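Local coordinates for protein alpha-1,2-mannosyltransferase (Ktr4), putative (Neosartorya fumigata, PDB 7BOP) that is a putative fungal glycosyltransferase of the GT-A clan, modelled here with guanosine-5'-diphosphate and a manganese ion, at residues A[64-68]-A[97-101]; A[69-75]-A[100-106]; A[87-91]-A[118-122]; A[295-299]-A[319-323]. All coordinates share one frame; numbering follows the deposited sequence.

Interaction 1 (A[64-68]-A[97-101]); sequences SARTN and KFNYP
Arg66 NH1 donates to Phe98 O at 3.1 Å, and Thr67 N donates to the phenol oxygen Tyr100 OH at 3.0 Å. These two bonds fasten the irregular segment 64-68, which leads into strand 69-74, to the turn after helix 80-98, at the entry to the beta-alpha-beta unit 69-74, 80-98, 102-106 of the GT-A fold. The long, multi-donor side chain of arginine suits this place because it can reach a carbonyl at the helix C terminus while its methylenes pack on an aromatic ring. Phe98 O lies near the edge of the guanidinium, 16° out of its plane. Ser64 OG and Asn99 O sit on opposite faces of that group, and NH2 has a further acceptor in Ala58 O. Ser64 OG also accepts from Arg66 N at 3.1 Å, an ST turn that shapes the backbone from which the arginine departs. Asn99 leaves the helix with positive phi (57°), a conformation asparagine adopts readily; its amide is held by Tyr57 O and Lys123 NZ. Tyr100 OH is likewise gripped twice, with Asp206 as its other partner, so the phenol joins the loop to a residue just before helix 207-213. Outward from these bonds, the Arg66 chain and the Tyr100 ring overlap while running opposite ways. The arginine stays extended through chi2 and then bends at chi3 (-77°), which carries the guanidinium beyond the ring toward the helix end. Its CG makes a CH-pi contact over one face, 3.7 Å from the centroid of the Tyr100 ring, and Arg66 CB rests 3.6 Å from Tyr100 CE1.

Interaction 2 (A[69-75]-A[100-106]); sequences AALISLV and YPWIFFN. With GDP (guanosine-5'-diphosphate), chain H.
Leu71 CD1 lies over one face of the Trp102 indole, 3.7 Å from the centroid of its five-membered ring, a CH-pi contact between neighbours on two parallel strands. Chi1 of -60° swings the leucine branch over the indole, and CD1 is the methyl that meets the broad ring a tryptophan offers. Farther along the same face, Val75 runs alongside Phe104 in the same direction, Val75 CG1 coming to 4.1 Å from Phe104 CD1. The face that carries Ile72, Ile103 and Phe105 is apolar too. Small Ala70 receives the end of the long isoleucine, its CB 3.6 Å from Ile103 CD1, while the edge of the Phe105 ring meets branched Ile72, CE2 to CB 4.0 Å. Between the faces runs regular parallel pairing: the backbone N of Leu71, Ser73 and Val75 donate to the O of Pro101, Ile103 and Phe105 in turn, and Leu71 O and Ser73 O accept from Ile103 N and Phe105 N, each at 2.8 Å. The axes of the two short strand segments make an angle of 27°. At the C-terminal edge the pairing opens onto guanosine-5'-diphosphate, the usual place for a nucleotide in a GT-A fold. The ribose O3' donates to Leu74 O at 2.6 Å, and N2 of the base donates to Asn106 OD1 at 2.8 Å and weakly to Val75 O, while Leu74 CG packs against N3. Strands 189-192 and 126-130 extend the sheet beyond strands 69-74 and 102-106 respectively. Helix 80-98, the crossover between the two strands, covers the Leu71, Trp102 and Phe104 face, and Trp173 of helix 165-177 meets Phe105 on the other.

Interaction 3 (A[87-91]-A[118-122]); sequences MKDLE and TQAET
Met87 reaches across to Thr118, its CE methyl 3.3 Å from Thr118 O and its SD 4.0 Å from the threonine CG2. The flexible, unbranched methionine extends through chi2 and turns at chi3 (72°), which brings the methyl among Thr118, the CB of Glu121 and the CG2 of Thr122. This is the buried middle of the contact, and charged or hydroxyl groups flank it. On the more exposed flank Lys88 forms a salt bridge with Glu121: NZ lies 3.1 Å from OE1, approached on the syn side but 28° out of the carboxylate plane, with a second, weak bond to OE2. The lysine runs extended through chi3 and bends at chi4 (-65°), which turns NZ to the carboxylate, and its CG also passes close to OE1. On the inner flank Glu91 OE2 accepts from Thr122 OG1 at 2.6 Å, the hydroxyl coming from above the carboxylate plane. That same oxygen is met by Asn95 ND2 and by Trp102 NE1, so three donors surround it, which would probably favour the charged carboxylate in this buried position. Thr122 OG1 in turn is bonded to Ala124 N, and Glu91 CG rests 3.4 Å from Glu121 O. A type I turn from Gln119 to Thr122 presents Glu121 and Thr122 to helix 80-98, with Glu121 N bonded to Thr118 O inside the segment. Packing of consecutive crossover helices on one face of the parallel part of a mixed sheet is typical of a Rossmann-like alpha/beta arrangement such as the nucleotide-binding half of GT-A proteins, and here helices 80-98 and 112-119 meet beside strand 102-106.

Interaction 4 (A[295-299]-A[319-323]); sequences QYDAY and VHSIG
Two tyrosines of one helix, Tyr296 and Tyr299, project as bumps toward the turn formed by Val319, His320, Ile322 and Gly323 on another. The helix segments run at 135° to each other with their axes 10.6 Å apart, and the rings bridge much of that gap. Gly323 provides the hollow: with no side chain in the way, the edge of the Tyr296 ring settles against the backbone, CD2 being 3.9 Å from Gly323 CA in the ring plane. Chi1 of -179° extends this ring from its helix, and the OH touches both Val319 CG1 (3.5 Å) and His320 CD2 (3.2 Å), the latter at the imidazole edge. Tyr299, one turn on, shares Val319 CG1 with Tyr296, its CE2 4.2 Å from that methyl. Its edge faces Val319 O, while its side chain runs at about a right angle to that of Ile322, and Tyr299 OH touches Ile322 CG2 at 3.2 Å. Beta-branched valine and isoleucine supply compact walls for these flat groups, and no hydrogen bond links the segments. The buried polar ends find partners nearby: Tyr296 OH with Ser175 O, Tyr299 OH with Thr238 OG1, His320 ND1 with Glu284 OE1 and His320 NE2 with Asn174 O, the last two fixing the rotation of the imidazole. The contact thus lies among helices: 165-177 meets Tyr296 and His320, 234-244 packs on Tyr299 and Ile322, and strand 284-287 of the large sheet approaches through Glu284.

Reading from the N terminus, interaction 1 joins the approach to strand 69-74 with the end of helix 80-98, and interaction 2 continues at once along the strands, sharing Tyr100 and Pro101. Interaction 2 opens just after interaction 1 and ends on the same stretch, overlapping it and running on to Asn106; together they close the beta-alpha-beta loop. Interaction 3 crosses both, because its first segment lies within their loop and its second beyond it, tying helix 80-98 to the end of helix 112-119. It touches interaction 2 through Trp102. Interaction 4 comes later in series, about 32 Å from interaction 3 between centres and across the chain's centre, closing a separate helical loop.

Interaction 1 (A[64-68]-A[97-101])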
loop_
_atom_site.group_PDB
_atom_site.type_symbol
_atom_site.label_atom_id
_atom_site.label_comp_id
_atom_site.label_asym_id
_atom_site.label_seq_id
_atom_site.Cartn_x
_atom_site.Cartn_y
_atom_site.Cartn_z
ATOM N N SER A 64 -1.761 18.513 21.447
ATOM C CA SER A 64 -2.074 17.092 21.403
ATOM C C SER A 64 -0.823 16.251 21.291
ATOM O O SER A 64 0.255 16.745 20.972
ATOM C CB SER A 64 -3.001 16.757 20.223
ATOM O OG SER A 64 -2.287 16.633 19.004
ATOM N N ALA A 65 -1.004 14.960 21.515
ATOM C CA ALA A 65 0.064 13.984 21.386
ATOM C C ALA A 65 0.291 13.515 19.930
ATOM O O ALA A 65 1.103 12.618 19.701
ATOM C CB ALA A 65 -0.230 12.793 22.293
ATOM N N ARG A 66 -0.396 14.117 18.960
ATOM C CA ARG A 66 -0.267 13.710 17.562
ATOM C C ARG A 66 1.058 14.148 16.966
ATOM O O ARG A 66 1.492 15.287 17.153
ATOM C CB ARG A 66 -1.414 14.269 16.721
ATOM C CG ARG A 66 -2.752 13.623 17.022
ATOM C CD ARG A 66 -3.818 14.145 16.082
ATOM N NE ARG A 66 -4.276 15.484 16.462
ATOM C CZ ARG A 66 -5.146 15.753 17.438
ATOM N NH1 ARG A 66 -5.676 14.784 18.187
ATOM N NH2 ARG A 66 -5.487 17.019 17.680
ATOM N N THR A 67 1.703 13.240 16.240
ATOM C CA THR A 67 2.872 13.607 15.449
ATOM C C THR A 67 2.394 14.154 14.101
ATOM O O THR A 67 1.192 14.289 13.886
ATOM C CB THR A 67 3.876 12.441 15.337
ATOM O OG1 THR A 67 5.108 12.942 14.802
ATOM C CG2 THR A 67 3.333 11.297 14.449
ATOM N N ASN A 68 3.322 14.503 13.212
ATOM C CA ASN A 68 2.966 15.103 11.918
ATOM C C ASN A 68 2.627 14.023 10.873
ATOM O O ASN A 68 3.442 13.660 10.008
ATOM C CB ASN A 68 4.018 16.096 11.414
ATOM C CG ASN A 68 5.404 15.504 11.298
ATOM O OD1 ASN A 68 5.771 14.591 12.035
ATOM N ND2 ASN A 68 6.200 16.043 10.375
ATOM N N LYS A 97 -10.379 7.788 18.692
ATOM C CA LYS A 97 -9.560 7.976 19.886
ATOM C C LYS A 97 -8.355 8.891 19.654
ATOM O O LYS A 97 -7.938 9.616 20.555
ATOM C CB LYS A 97 -9.076 6.619 20.405
ATOM C CG LYS A 97 -10.197 5.641 20.723
ATOM C CD LYS A 97 -9.674 4.223 20.908
ATOM C CE LYS A 97 -9.217 3.597 19.587
ATOM N NZ LYS A 97 -9.430 2.129 19.579
ATOM N N PHE A 98 -7.770 8.837 18.461
ATOM C CA PHE A 98 -6.527 9.559 18.188
ATOM C C PHE A 98 -6.724 10.843 17.385
ATOM O O PHE A 98 -5.930 11.775 17.518
ATOM C CB PHE A 98 -5.521 8.595 17.540
ATOM C CG PHE A 98 -5.121 7.481 18.455
ATOM C CD1 PHE A 98 -4.263 7.724 19.516
ATOM C CD2 PHE A 98 -5.643 6.199 18.298
ATOM C CE1 PHE A 98 -3.900 6.717 20.386
ATOM C CE2 PHE A 98 -5.287 5.187 19.168
ATOM C CZ PHE A 98 -4.413 5.442 20.212
ATOM N N ASN A 99 -7.773 10.886 16.561
ATOM C CA ASN A 99 -8.196 12.096 15.857
ATOM C C ASN A 99 -7.132 12.729 14.964
ATOM O O ASN A 99 -6.929 13.949 14.976
ATOM C CB ASN A 99 -8.755 13.116 16.857
ATOM C CG ASN A 99 -9.951 12.579 17.594
ATOM O OD1 ASN A 99 -10.999 12.361 16.997
ATOM N ND2 ASN A 99 -9.799 12.334 18.878
ATOM N N TYR A 100 -6.441 11.885 14.194
ATOM C CA TYR A 100 -5.554 12.375 13.153
ATOM C C TYR A 100 -6.393 12.928 11.987
ATOM O O TYR A 100 -7.513 12.460 11.741
ATOM C CB TYR A 100 -4.589 11.264 12.694
ATOM C CG TYR A 100 -3.385 11.119 13.574
ATOM C CD1 TYR A 100 -2.241 11.877 13.334
ATOM C CD2 TYR A 100 -3.378 10.242 14.662
ATOM C CE1 TYR A 100 -1.125 11.759 14.137
ATOM C CE2 TYR A 100 -2.264 10.124 15.477
ATOM C CZ TYR A 100 -1.137 10.881 15.204
ATOM O OH TYR A 100 -0.028 10.767 15.985
ATOM N N PRO A 101 -5.873 13.940 11.280
ATOM C CA PRO A 101 -6.640 14.533 10.181
ATOM C C PRO A 101 -6.746 13.628 8.949
ATOM O O PRO A 101 -5.876 12.770 8.730
ATOM C CB PRO A 101 -5.835 15.774 9.828
ATOM C CG PRO A 101 -4.435 15.417 10.180
ATOM C CD PRO A 101 -4.515 14.512 11.370
#

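Interaction 2 (A[69-75]-A[100-106])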
loop_
_atom_site.group_PDB
_atom_site.type_symbol
_atom_site.label_atom_id
_atom_site.label_comp_id
_atom_site.label_asym_id
_atom_site.label_seq_id
_atom_site.Cartn_x
_atom_site.Cartn_y
_atom_site.Cartn_z
ATOM N N ALA A 69 1.397 13.538 10.974
ATOM C CA ALA A 69 0.905 12.438 10.153
ATOM C C ALA A 69 -0.546 12.682 9.772
ATOM O O ALA A 69 -1.250 13.448 10.440
ATOM C CB ALA A 69 1.057 11.121 10.902
ATOM N N ALA A 70 -0.981 12.053 8.683
ATOM C CA ALA A 70 -2.343 12.182 8.208
ATOM C C ALA A 70 -2.850 10.871 7.620
ATOM O O ALA A 70 -2.076 10.067 7.097
ATOM C CB ALA A 70 -2.429 13.275 7.161
ATOM N N LEU A 71 -4.157 10.680 7.721
ATOM C CA LEU A 71 -4.875 9.692 6.936
ATOM C C LEU A 71 -5.071 10.332 5.574
ATOM O O LEU A 71 -5.512 11.490 5.507
ATOM C CB LEU A 71 -6.234 9.394 7.577
ATOM C CG LEU A 71 -6.150 8.851 9.008
ATOM C CD1 LEU A 71 -7.490 8.934 9.716
ATOM C CD2 LEU A 71 -5.604 7.428 9.025
ATOM N N ILE A 72 -4.722 9.618 4.496
ATOM C CA ILE A 72 -4.844 10.166 3.138
ATOM C C ILE A 72 -5.605 9.225 2.231
ATOM O O ILE A 72 -5.601 7.997 2.433
ATOM C CB ILE A 72 -3.485 10.553 2.498
ATOM C CG1 ILE A 72 -2.622 9.327 2.154
ATOM C CG2 ILE A 72 -2.715 11.519 3.403
ATOM C CD1 ILE A 72 -1.360 9.691 1.397
ATOM N N SER A 73 -6.269 9.795 1.233
ATOM C CA SER A 73 -7.039 8.987 0.298
ATOM C C SER A 73 -7.176 9.691 -1.041
ATOM O O SER A 73 -7.651 10.827 -1.093
ATOM C CB SER A 73 -8.412 8.648 0.880
ATOM O OG SER A 73 -9.130 7.751 0.046
ATOM N N LEU A 74 -6.714 9.027 -2.103
ATOM C CA LEU A 74 -7.034 9.414 -3.475
ATOM C C LEU A 74 -8.371 8.782 -3.795
ATOM O O LEU A 74 -8.509 7.561 -3.746
ATOM C CB LEU A 74 -5.973 8.919 -4.459
ATOM C CG LEU A 74 -6.168 9.372 -5.916
ATOM C CD1 LEU A 74 -5.830 10.848 -6.100
ATOM C CD2 LEU A 74 -5.330 8.513 -6.854
ATOM N N VAL A 75 -9.368 9.606 -4.100
ATOM C CA VAL A 75 -10.739 9.123 -4.212
ATOM C C VAL A 75 -11.573 10.050 -5.105
ATOM O O VAL A 75 -11.281 11.254 -5.224
ATOM C CB VAL A 75 -11.362 8.927 -2.799
ATOM C CG1 VAL A 75 -11.401 10.229 -1.995
ATOM C CG2 VAL A 75 -12.744 8.304 -2.869
ATOM N N TYR A 100 -6.441 11.885 14.194
ATOM C CA TYR A 100 -5.554 12.375 13.153
ATOM C C TYR A 100 -6.393 12.928 11.987
ATOM O O TYR A 100 -7.513 12.460 11.741
ATOM C CB TYR A 100 -4.589 11.264 12.694
ATOM C CG TYR A 100 -3.385 11.119 13.574
ATOM C CD1 TYR A 100 -2.241 11.877 13.334
ATOM C CD2 TYR A 100 -3.378 10.242 14.662
ATOM C CE1 TYR A 100 -1.125 11.759 14.137
ATOM C CE2 TYR A 100 -2.264 10.124 15.477
ATOM C CZ TYR A 100 -1.137 10.881 15.204
ATOM O OH TYR A 100 -0.028 10.767 15.985
ATOM N N PRO A 101 -5.873 13.940 11.280
ATOM C CA PRO A 101 -6.640 14.533 10.181
ATOM C C PRO A 101 -6.746 13.628 8.949
ATOM O O PRO A 101 -5.876 12.770 8.730
ATOM C CB PRO A 101 -5.835 15.774 9.828
ATOM C CG PRO A 101 -4.435 15.417 10.180
ATOM C CD PRO A 101 -4.515 14.512 11.370
ATOM N N TRP A 102 -7.822 13.830 8.181
ATOM C CA TRP A 102 -8.013 13.205 6.875
ATOM C C TRP A 102 -7.689 14.213 5.780
ATOM O O TRP A 102 -8.187 15.355 5.811
ATOM C CB TRP A 102 -9.453 12.749 6.676
ATOM C CG TRP A 102 -9.914 11.610 7.497
ATOM C CD1 TRP A 102 -10.369 11.657 8.787
ATOM C CD2 TRP A 102 -10.028 10.245 7.078
ATOM N NE1 TRP A 102 -10.748 10.406 9.195
ATOM C CE2 TRP A 102 -10.549 9.518 8.167
ATOM C CE3 TRP A 102 -9.729 9.565 5.892
ATOM C CZ2 TRP A 102 -10.780 8.136 8.108
ATOM C CZ3 TRP A 102 -9.961 8.193 5.829
ATOM C CH2 TRP A 102 -10.479 7.494 6.930
ATOM N N ILE A 103 -6.862 13.800 4.815
ATOM C CA ILE A 103 -6.574 14.598 3.631
ATOM C C ILE A 103 -6.995 13.800 2.396
ATOM O O ILE A 103 -6.423 12.736 2.092
ATOM C CB ILE A 103 -5.091 15.013 3.554
ATOM C CG1 ILE A 103 -4.638 15.634 4.879
ATOM C CG2 ILE A 103 -4.871 16.014 2.431
ATOM C CD1 ILE A 103 -3.180 16.011 4.941
ATOM N N PHE A 104 -8.005 14.319 1.694
ATOM C CA PHE A 104 -8.534 13.703 0.486
ATOM C C PHE A 104 -7.935 14.352 -0.756
ATOM O O PHE A 104 -7.763 15.580 -0.805
ATOM C CB PHE A 104 -10.056 13.806 0.475
ATOM C CG PHE A 104 -10.698 13.181 1.677
ATOM C CD1 PHE A 104 -10.785 11.800 1.787
ATOM C CD2 PHE A 104 -11.199 13.967 2.713
ATOM C CE1 PHE A 104 -11.356 11.210 2.898
ATOM C CE2 PHE A 104 -11.782 13.381 3.828
ATOM C CZ PHE A 104 -11.868 11.998 3.921
ATOM N N PHE A 105 -7.597 13.517 -1.740
ATOM C CA PHE A 105 -7.004 13.953 -3.005
ATOM C C PHE A 105 -7.854 13.507 -4.173
ATOM O O PHE A 105 -8.441 12.427 -4.151
ATOM C CB PHE A 105 -5.601 13.379 -3.164
ATOM C CG PHE A 105 -4.625 13.894 -2.147
ATOM C CD1 PHE A 105 -3.905 15.060 -2.390
ATOM C CD2 PHE A 105 -4.426 13.222 -0.951
ATOM C CE1 PHE A 105 -2.998 15.534 -1.459
ATOM C CE2 PHE A 105 -3.524 13.701 -0.010
ATOM C CZ PHE A 105 -2.802 14.852 -0.267
ATOM N N ASN A 106 -7.900 14.341 -5.209
ATOM C CA ASN A 106 -8.673 14.047 -6.404
ATOM C C ASN A 106 -8.122 14.901 -7.548
ATOM O O ASN A 106 -7.704 16.038 -7.334
ATOM C CB ASN A 106 -10.165 14.311 -6.123
ATOM C CG ASN A 106 -11.090 13.849 -7.241
ATOM O OD1 ASN A 106 -10.650 13.370 -8.284
ATOM N ND2 ASN A 106 -12.391 14.003 -7.020
HETATM P PB GDP H . -8.004 -1.177 -7.344
HETATM O O1B GDP H . -9.147 -1.937 -7.952
HETATM O O2B GDP H . -8.081 -1.035 -5.814
HETATM O O3B GDP H . -6.622 -1.555 -7.842
HETATM O O3A GDP H . -8.252 0.301 -7.975
HETATM P PA GDP H . -9.251 1.434 -7.382
HETATM O O1A GDP H . -10.297 1.781 -8.413
HETATM O O2A GDP H . -9.645 1.032 -5.942
HETATM O "O5'" GDP H . -8.190 2.643 -7.387
HETATM C "C5'" GDP H . -7.155 2.725 -6.406
HETATM C "C4'" GDP H . -7.312 4.001 -5.584
HETATM O "O4'" GDP H . -7.166 5.135 -6.444
HETATM C "C3'" GDP H . -8.682 4.172 -4.941
HETATM O "O3'" GDP H . -8.495 4.912 -3.724
HETATM C "C2'" GDP H . -9.490 4.953 -5.965
HETATM O "O2'" GDP H . -10.516 5.737 -5.357
HETATM C "C1'" GDP H . -8.412 5.819 -6.608
HETATM N N9 GDP H . -8.540 6.147 -8.049
HETATM C C8 GDP H . -8.382 5.336 -9.133
HETATM N N7 GDP H . -8.526 6.047 -10.276
HETATM C C5 GDP H . -8.767 7.329 -9.935
HETATM C C6 GDP H . -9.015 8.605 -10.639
HETATM O O6 GDP H . -9.032 8.616 -11.880
HETATM N N1 GDP H . -9.213 9.725 -9.912
HETATM C C2 GDP H . -9.184 9.715 -8.554
HETATM N N2 GDP H . -9.393 10.859 -7.853
HETATM N N3 GDP H . -8.973 8.576 -7.848
HETATM C C4 GDP H . -8.759 7.390 -8.471
#

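Interaction 3 (A[87-91]-A[118-122])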
loop_
_atom_site.group_PDB
_atom_site.type_symbol
_atom_site.label_atom_id
_atom_site.label_comp_id
_atom_site.label_asym_id
_atom_site.label_seq_id
_atom_site.Cartn_x
_atom_site.Cartn_y
_atom_site.Cartn_z
ATOM N N MET A 87 -14.532 5.072 6.270
ATOM C CA MET A 87 -14.297 6.045 7.340
ATOM C C MET A 87 -14.928 5.590 8.653
ATOM O O MET A 87 -14.294 5.677 9.700
ATOM C CB MET A 87 -14.853 7.410 6.948
ATOM C CG MET A 87 -14.075 8.127 5.868
ATOM S SD MET A 87 -14.670 9.820 5.612
ATOM C CE MET A 87 -14.080 10.616 7.100
ATOM N N LYS A 88 -16.164 5.083 8.593
ATOM C CA LYS A 88 -16.850 4.580 9.789
ATOM C C LYS A 88 -16.038 3.491 10.487
ATOM O O LYS A 88 -15.916 3.494 11.707
ATOM C CB LYS A 88 -18.248 4.045 9.464
ATOM C CG LYS A 88 -19.283 5.134 9.220
ATOM C CD LYS A 88 -20.626 4.528 8.825
ATOM C CE LYS A 88 -21.668 5.600 8.528
ATOM N NZ LYS A 88 -22.000 6.397 9.742
ATOM N N ASP A 89 -15.479 2.572 9.703
ATOM C CA ASP A 89 -14.668 1.486 10.261
ATOM C C ASP A 89 -13.377 2.011 10.867
ATOM O O ASP A 89 -13.006 1.618 11.976
ATOM C CB ASP A 89 -14.316 0.443 9.187
ATOM C CG ASP A 89 -15.436 -0.565 8.917
ATOM O OD1 ASP A 89 -16.542 -0.479 9.495
ATOM O OD2 ASP A 89 -15.172 -1.492 8.126
ATOM N N LEU A 90 -12.676 2.868 10.132
ATOM C CA LEU A 90 -11.380 3.357 10.602
ATOM C C LEU A 90 -11.541 4.250 11.835
ATOM O O LEU A 90 -10.769 4.150 12.802
ATOM C CB LEU A 90 -10.600 4.055 9.483
ATOM C CG LEU A 90 -9.134 4.391 9.805
ATOM C CD1 LEU A 90 -8.424 3.254 10.525
ATOM C CD2 LEU A 90 -8.394 4.749 8.534
ATOM N N GLU A 91 -12.580 5.079 11.818
ATOM C CA GLU A 91 -12.925 5.897 12.983
ATOM C C GLU A 91 -13.305 5.048 14.205
ATOM O O GLU A 91 -12.744 5.236 15.287
ATOM C CB GLU A 91 -14.044 6.884 12.618
ATOM C CG GLU A 91 -13.567 8.015 11.709
ATOM C CD GLU A 91 -12.779 9.087 12.454
ATOM O OE1 GLU A 91 -13.007 9.236 13.669
ATOM O OE2 GLU A 91 -11.921 9.771 11.841
ATOM N N THR A 118 -18.199 13.628 4.402
ATOM C CA THR A 118 -16.932 13.147 4.978
ATOM C C THR A 118 -16.617 13.768 6.346
ATOM O O THR A 118 -16.307 13.048 7.300
ATOM C CB THR A 118 -15.741 13.344 4.010
ATOM O OG1 THR A 118 -15.666 14.705 3.558
ATOM C CG2 THR A 118 -15.873 12.417 2.812
ATOM N N GLN A 119 -16.731 15.091 6.461
ATOM C CA GLN A 119 -16.481 15.778 7.740
ATOM C C GLN A 119 -17.463 15.341 8.835
ATOM O O GLN A 119 -17.103 15.311 10.007
ATOM C CB GLN A 119 -16.487 17.311 7.549
ATOM C CG GLN A 119 -16.122 18.133 8.782
ATOM C CD GLN A 119 -14.705 17.895 9.286
ATOM O OE1 GLN A 119 -13.753 18.494 8.795
ATOM N NE2 GLN A 119 -14.564 17.040 10.299
ATOM N N ALA A 120 -18.678 14.950 8.447
ATOM C CA ALA A 120 -19.673 14.406 9.380
ATOM C C ALA A 120 -19.284 13.072 10.041
ATOM O O ALA A 120 -19.840 12.716 11.075
ATOM C CB ALA A 120 -21.023 14.261 8.679
ATOM N N GLU A 121 -18.334 12.341 9.460
ATOM C CA GLU A 121 -17.925 11.041 9.985
ATOM C C GLU A 121 -16.709 11.071 10.910
ATOM O O GLU A 121 -16.249 10.014 11.346
ATOM C CB GLU A 121 -17.641 10.093 8.813
ATOM C CG GLU A 121 -18.849 9.802 7.937
ATOM C CD GLU A 121 -20.009 9.161 8.678
ATOM O OE1 GLU A 121 -19.797 8.527 9.733
ATOM O OE2 GLU A 121 -21.149 9.269 8.195
ATOM N N THR A 122 -16.180 12.254 11.207
ATOM C CA THR A 122 -14.971 12.354 12.019
ATOM C C THR A 122 -14.987 13.641 12.826
ATOM O O THR A 122 -15.551 14.646 12.385
ATOM C CB THR A 122 -13.697 12.282 11.141
ATOM O OG1 THR A 122 -12.529 12.343 11.959
ATOM C CG2 THR A 122 -13.626 13.414 10.135
#

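Interaction 4 (A[295-299]-A[319-323])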
loop_
_atom_site.group_PDB
_atom_site.type_symbol
_atom_site.label_atom_id
_atom_site.label_comp_id
_atom_site.label_asym_id
_atom_site.label_seq_id
_atom_site.Cartn_x
_atom_site.Cartn_y
_atom_site.Cartn_z
ATOM N N GLN A 295 17.338 7.941 -3.207
ATOM C CA GLN A 295 17.345 6.622 -3.830
ATOM C C GLN A 295 15.987 6.308 -4.450
ATOM O O GLN A 295 15.895 6.081 -5.663
ATOM C CB GLN A 295 17.742 5.536 -2.830
ATOM C CG GLN A 295 19.199 5.595 -2.382
ATOM C CD GLN A 295 19.467 6.612 -1.284
ATOM O OE1 GLN A 295 18.547 7.156 -0.666
ATOM N NE2 GLN A 295 20.746 6.898 -1.057
ATOM N N TYR A 296 14.938 6.318 -3.632
ATOM C CA TYR A 296 13.610 5.983 -4.136
ATOM C C TYR A 296 13.166 6.938 -5.234
ATOM O O TYR A 296 12.637 6.506 -6.264
ATOM C CB TYR A 296 12.531 5.922 -3.048
ATOM C CG TYR A 296 11.210 5.540 -3.678
ATOM C CD1 TYR A 296 10.353 6.519 -4.181
ATOM C CD2 TYR A 296 10.867 4.198 -3.867
ATOM C CE1 TYR A 296 9.176 6.183 -4.826
ATOM C CE2 TYR A 296 9.682 3.850 -4.501
ATOM C CZ TYR A 296 8.842 4.847 -4.971
ATOM O OH TYR A 296 7.679 4.527 -5.610
ATOM N N ASP A 297 13.333 8.236 -5.013
ATOM C CA ASP A 297 12.835 9.187 -5.986
ATOM C C ASP A 297 13.595 9.110 -7.310
ATOM O O ASP A 297 12.995 9.300 -8.356
ATOM C CB ASP A 297 12.852 10.611 -5.447
ATOM C CG ASP A 297 11.958 11.530 -6.237
ATOM O OD1 ASP A 297 10.789 11.172 -6.516
ATOM O OD2 ASP A 297 12.428 12.619 -6.589
ATOM N N ALA A 298 14.900 8.838 -7.266
ATOM C CA ALA A 298 15.667 8.593 -8.501
ATOM C C ALA A 298 15.136 7.350 -9.231
ATOM O O ALA A 298 15.024 7.350 -10.458
ATOM C CB ALA A 298 17.150 8.437 -8.200
ATOM N N TYR A 299 14.801 6.311 -8.466
ATOM C CA TYR A 299 14.179 5.096 -9.009
ATOM C C TYR A 299 12.864 5.428 -9.694
ATOM O O TYR A 299 12.638 5.021 -10.843
ATOM C CB TYR A 299 13.982 4.053 -7.903
ATOM C CG TYR A 299 13.287 2.777 -8.337
ATOM C CD1 TYR A 299 13.813 1.989 -9.361
ATOM C CD2 TYR A 299 12.116 2.339 -7.705
ATOM C CE1 TYR A 299 13.185 0.814 -9.755
ATOM C CE2 TYR A 299 11.487 1.157 -8.094
ATOM C CZ TYR A 299 12.024 0.401 -9.114
ATOM O OH TYR A 299 11.408 -0.775 -9.511
ATOM N N VAL A 319 5.980 -1.273 -7.544
ATOM C CA VAL A 319 6.985 -0.202 -7.549
ATOM C C VAL A 319 7.422 0.203 -6.127
ATOM O O VAL A 319 8.626 0.295 -5.847
ATOM C CB VAL A 319 6.513 1.010 -8.392
ATOM C CG1 VAL A 319 7.459 2.198 -8.234
ATOM C CG2 VAL A 319 6.405 0.618 -9.866
ATOM N N HIS A 320 6.465 0.434 -5.234
ATOM C CA HIS A 320 6.788 0.627 -3.804
ATOM C C HIS A 320 7.556 -0.544 -3.215
ATOM O O HIS A 320 8.557 -0.349 -2.509
ATOM C CB HIS A 320 5.514 0.851 -2.986
ATOM C CG HIS A 320 4.903 2.200 -3.190
ATOM N ND1 HIS A 320 3.815 2.636 -2.470
ATOM C CD2 HIS A 320 5.239 3.217 -4.018
ATOM C CE1 HIS A 320 3.491 3.855 -2.857
ATOM N NE2 HIS A 320 4.338 4.232 -3.800
ATOM N N SER A 321 7.082 -1.760 -3.503
ATOM C CA SER A 321 7.670 -2.965 -2.931
ATOM C C SER A 321 9.106 -3.173 -3.369
ATOM O O SER A 321 9.963 -3.518 -2.547
ATOM C CB SER A 321 6.833 -4.192 -3.295
ATOM O OG SER A 321 5.499 -4.034 -2.839
ATOM N N ILE A 322 9.369 -2.969 -4.658
ATOM C CA ILE A 322 10.736 -3.064 -5.177
ATOM C C ILE A 322 11.607 -1.947 -4.572
ATOM O O ILE A 322 12.732 -2.199 -4.141
ATOM C CB ILE A 322 10.763 -3.018 -6.715
ATOM C CG1 ILE A 322 10.194 -4.325 -7.295
ATOM C CG2 ILE A 322 12.174 -2.812 -7.225
ATOM C CD1 ILE A 322 9.789 -4.228 -8.746
ATOM N N GLY A 323 11.087 -0.725 -4.548
ATOM C CA GLY A 323 11.824 0.396 -3.960
ATOM C C GLY A 323 12.216 0.159 -2.512
ATOM O O GLY A 323 13.368 0.392 -2.128
#